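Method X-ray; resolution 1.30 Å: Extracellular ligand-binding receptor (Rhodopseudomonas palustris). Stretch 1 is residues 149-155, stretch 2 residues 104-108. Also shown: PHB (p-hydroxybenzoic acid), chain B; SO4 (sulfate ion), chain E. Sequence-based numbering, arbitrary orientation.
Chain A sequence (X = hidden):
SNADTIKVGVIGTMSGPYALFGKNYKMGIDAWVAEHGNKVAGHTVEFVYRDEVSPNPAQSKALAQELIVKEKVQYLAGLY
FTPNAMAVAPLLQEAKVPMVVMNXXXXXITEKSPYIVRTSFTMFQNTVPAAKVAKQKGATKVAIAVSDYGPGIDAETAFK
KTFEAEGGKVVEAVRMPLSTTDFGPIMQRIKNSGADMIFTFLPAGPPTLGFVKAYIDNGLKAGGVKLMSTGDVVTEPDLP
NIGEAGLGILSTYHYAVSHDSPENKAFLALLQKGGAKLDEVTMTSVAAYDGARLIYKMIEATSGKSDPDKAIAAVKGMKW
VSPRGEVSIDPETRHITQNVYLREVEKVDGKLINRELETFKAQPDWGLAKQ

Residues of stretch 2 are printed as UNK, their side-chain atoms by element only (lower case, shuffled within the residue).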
ATOM      1  N   TYR A 149       8.355   9.074   9.454  1.00  8.03           N
ATOM      2  CA  TYR A 149       9.346   8.241   8.759  1.00  7.44           C
ATOM      3  C   TYR A 149       9.055   8.352   7.265  1.00  7.15           C
ATOM      4  O   TYR A 149       8.151   9.066   6.851  1.00  7.79           O
ATOM      5  CB  TYR A 149       9.388   6.770   9.273  1.00  7.72           C
ATOM      6  CG  TYR A 149       8.242   5.853   8.822  1.00  6.70           C
ATOM      7  CD1 TYR A 149       6.883   6.196   8.989  1.00  8.16           C
ATOM      8  CD2 TYR A 149       8.541   4.611   8.300  1.00  7.09           C
ATOM      9  CE1 TYR A 149       5.883   5.312   8.569  1.00  7.96           C
ATOM     10  CE2 TYR A 149       7.542   3.731   7.884  1.00  6.40           C
ATOM     11  CZ  TYR A 149       6.220   4.106   8.012  1.00  6.27           C
ATOM     12  OH  TYR A 149       5.214   3.245   7.614  1.00  6.79           O
ATOM     13  N   GLY A 150       9.808   7.617   6.445  1.00  7.94           N
ATOM     14  CA  GLY A 150       9.854   7.792   4.987  1.00  8.14           C
ATOM     15  C   GLY A 150       8.522   8.114   4.310  1.00  7.43           C
ATOM     16  O   GLY A 150       8.400   9.150   3.662  1.00  8.38           O
ATOM     17  N   PRO A 151       7.514   7.239   4.418  1.00  6.83           N
ATOM     18  CA  PRO A 151       6.307   7.452   3.619  1.00  6.35           C
ATOM     19  C   PRO A 151       5.484   8.624   4.174  1.00  5.95           C
ATOM     20  O   PRO A 151       4.780   9.291   3.411  1.00  7.28           O
ATOM     21  CB  PRO A 151       5.571   6.099   3.726  1.00  7.62           C
ATOM     22  CG  PRO A 151       6.077   5.504   5.010  1.00  7.78           C
ATOM     23  CD  PRO A 151       7.534   5.914   5.079  1.00  7.68           C
ATOM     24  N   GLY A 152       5.558   8.886   5.487  1.00  6.42           N
ATOM     25  CA  GLY A 152       4.873  10.065   6.037  1.00  7.73           C
ATOM     26  C   GLY A 152       5.465  11.363   5.529  1.00  6.53           C
ATOM     27  O   GLY A 152       4.749  12.312   5.205  1.00  7.52           O
ATOM     28  N   ILE A 153       6.807  11.416   5.473  1.00  6.84           N
ATOM     29  CA  ILE A 153       7.510  12.596   4.953  1.00  8.15           C
ATOM     30  C   ILE A 153       7.169  12.804   3.466  1.00  7.18           C
ATOM     31  O   ILE A 153       6.867  13.930   3.069  1.00  8.06           O
ATOM     32  CB  ILE A 153       9.024  12.442   5.188  1.00  9.80           C
ATOM     33  CG1 ILE A 153       9.295  12.472   6.708  1.00 13.41           C
ATOM     34  CG2 ILE A 153       9.753  13.605   4.502  1.00 12.81           C
ATOM     35  CD1 ILE A 153      10.681  12.007   7.150  1.00 20.83           C
ATOM     36  N   ASP A 154       7.092  11.723   2.675  1.00  7.37           N
ATOM     37  CA  ASP A 154       6.656  11.848   1.282  1.00  7.18           C
ATOM     38  C   ASP A 154       5.220  12.423   1.233  1.00  6.90           C
ATOM     39  O   ASP A 154       4.921  13.307   0.448  1.00  7.48           O
ATOM     40  CB  ASP A 154       6.605  10.500   0.584  1.00  8.12           C
ATOM     41  CG  ASP A 154       7.902  10.035  -0.046  1.00  8.97           C
ATOM     42  OD1 ASP A 154       8.962  10.635   0.091  1.00 11.77           O
ATOM     43  OD2 ASP A 154       7.828   8.932  -0.634  1.00 10.29           O
ATOM     44  N   ALA A 155       4.318  11.893   2.047  1.00  6.62           N
ATOM     45  CA  ALA A 155       2.910  12.344   2.021  1.00  6.93           C
ATOM     46  C   ALA A 155       2.813  13.824   2.384  1.00  6.94           C
ATOM     47  O   ALA A 155       2.072  14.586   1.751  1.00  7.13           O
ATOM     48  CB  ALA A 155       2.033  11.532   2.983  1.00  7.51           C
ATOM     49  N   UNK A 104       5.502  -1.432   0.818  1.00  5.17           N
ATOM     50  CA  UNK A 104       6.331  -0.248   1.180  1.00  5.95           C
ATOM     51  C   UNK A 104       6.255   0.791   0.069  1.00  4.90           C
ATOM     52  O   UNK A 104       6.588   0.511  -1.104  1.00  6.03           O
ATOM     53  c   UNK A 104       7.749  -0.714   1.362  1.00  6.87           C
ATOM     54  N   UNK A 105       5.898   2.038   0.433  1.00  4.66           N
ATOM     55  CA  UNK A 105       5.264   2.963  -0.515  1.00  5.57           C
ATOM     56  C   UNK A 105       6.096   4.250  -0.697  1.00  5.52           C
ATOM     57  O   UNK A 105       5.637   5.207  -1.337  1.00  6.79           O
ATOM     58  c   UNK A 105       3.869   3.303  -0.021  1.00  6.09           C
ATOM     59  N   UNK A 106       7.315   4.328  -0.154  1.00  5.80           N
ATOM     60  CA  UNK A 106       8.146   5.553  -0.315  1.00  5.86           C
ATOM     61  C   UNK A 106       8.656   5.552  -1.772  1.00  6.31           C
ATOM     62  O   UNK A 106       9.156   4.536  -2.293  1.00  6.54           O
ATOM     63  c   UNK A 106       9.272   5.541   0.719  1.00  6.25           C
ATOM     64  c   UNK A 106      10.252   6.718   0.548  1.00  8.02           C
ATOM     65  o   UNK A 106       8.653   5.647   2.013  1.00  6.44           O
ATOM     66  N   UNK A 107       8.567   6.716  -2.422  1.00  5.96           N
ATOM     67  CA  UNK A 107       8.858   6.768  -3.874  1.00  6.50           C
ATOM     68  C   UNK A 107      10.252   6.260  -4.197  1.00  6.94           C
ATOM     69  O   UNK A 107      10.418   5.508  -5.151  1.00  7.30           O
ATOM     70  c   UNK A 107       8.708   8.201  -4.409  1.00  7.09           C
ATOM     71  o   UNK A 107       7.354   8.589  -4.491  1.00  7.41           O
ATOM     72  N   UNK A 108      11.264   6.673  -3.438  1.00  6.99           N
ATOM     73  CA  UNK A 108      12.640   6.376  -3.802  1.00  7.12           C
ATOM     74  C   UNK A 108      13.020   4.906  -3.687  1.00  6.55           C
ATOM     75  O   UNK A 108      14.113   4.547  -4.125  1.00  7.55           O
ATOM     76  o   UNK A 108      13.483   6.845  -1.608  1.00  9.45           O
ATOM     77  c   UNK A 108      13.618   7.206  -2.977  1.00  8.19           C
TER
HETATM   78  C1' PHB B 401       5.488   1.989   4.480  1.00  5.03           C
HETATM   79  O1' PHB B 401       5.943   2.317   3.376  1.00  5.40           O
HETATM   80  O2' PHB B 401       6.227   1.833   5.512  1.00  5.57           O
HETATM   81  C1  PHB B 401       4.005   1.832   4.607  1.00  5.47           C
HETATM   82  C2  PHB B 401       3.143   2.515   3.728  1.00  5.23           C
HETATM   83  C3  PHB B 401       1.780   2.413   3.874  1.00  5.87           C
HETATM   84  C4  PHB B 401       1.241   1.670   4.903  1.00  5.78           C
HETATM   85  C5  PHB B 401       2.070   1.000   5.779  1.00  6.07           C
HETATM   86  C6  PHB B 401       3.451   1.081   5.655  1.00  6.13           C
HETATM   87  O4  PHB B 401      -0.087   1.580   5.117  1.00  6.32           O
HETATM   88  S   SO4 E 404      12.786   5.440   7.386  1.00 16.77           S
HETATM   89  O1  SO4 E 404      12.090   4.514   8.357  1.00 14.59           O
HETATM   90  O2  SO4 E 404      14.235   5.219   7.594  1.00 25.02           O
HETATM   91  O3  SO4 E 404      12.031   5.119   6.183  1.00 27.06           O
HETATM   92  O4  SO4 E 404      12.458   6.836   7.668  1.00 22.39           O
HETATM   93  O   HOH W   1       5.705   8.496  -2.325  1.00  8.10           O
HETATM   94  O   HOH W   2      10.837   9.180  -1.725  1.00 10.54           O

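Position 104 carries a single side-chain carbon and nothing beyond it, and its CB comes no nearer to stretch 1 than 7.4 Å, to Pro151 CG. One carbon and no branch make it Ala104. Its contribution is to the ligand: Ala104 CA lies 3.4 Å from PHB O1', so this small residue lines the carboxylate end of p-hydroxybenzoic acid.

Position 105 again has one carbon; the CA-to-CB bond points sideways, and CB lies 5.0 Å from Pro151 CB, the nearest atom of stretch 1. This is Ala105, and its backbone does the work. The amide gives a hydrogen bond to the ligand, Ala105 N to PHB O1' at 3.0 Å, while Tyr149 OH donates to the other carboxylate oxygen, PHB O2', at 2.7 Å. Each stretch thus holds one oxygen of the same group, and the ligand bridges the two.

At position 106 three side-chain atoms appear: the first carbon carries one oxygen and one carbon. The oxygen sits by the start of the helix, 3.1 Å from Pro151 N and 3.4 Å from Gly150 C; the terminal carbon comes within 3.5 Å of Asp154 OD2. A beta-branched side chain with one oxygen and one methyl is threonine, Thr106, in rotamer m. The approach of Thr106 OG1 to Pro151 N is close packing and no hydrogen bond, because a proline nitrogen has no hydrogen to share; the hydroxyl finds its partner elsewhere in the structure. Gly150 fits this crowding: an ideal CB there would lie 3.1 Å from Thr106 OG1, a tight approach. It would also clash with SO4 O3 at 2.8 Å, but that sulfate probably comes from the crystallisation liquor and says nothing about the natural contact.

Position 107 shows one carbon followed by one oxygen, with no branch. The oxygen is 3.9 Å from Asp154 OD2, too far for a direct bond, but water 1 spans the gap. A two-atom side chain ending in a hydroxyl is serine, Ser107, in rotamer m. Water 1 donates to Ser107 OG at 2.7 Å and to Asp154 OD2 at 2.7 Å. The direct link is made by the backbone, Ser107 N to Asp154 OD2, at 2.9 Å and a nearly straight 168°.

Position 108 also has one carbon then one oxygen, but in rotamer p, and its side chain does not touch stretch 1. It is Ser108. Its amide still reaches the aspartate through water 2, which accepts from Ser108 N at 3.1 Å and donates to Asp154 OD1 at 3.0 Å.

The contact is small, 188 Å² in all. Thr106 packs between the aspartate and the Gly150-Pro151 corner, with Thr106 OG1 against Pro151 N and CD and its methyl against Asp154 OD2. The rule to read here is that one aspartate carboxylate, on the first turns of a helix, can gather a neighbouring loop's amides, one directly and one through water, while a threonine packs beside it.

Stretch 2, residues 104-108: AATSS
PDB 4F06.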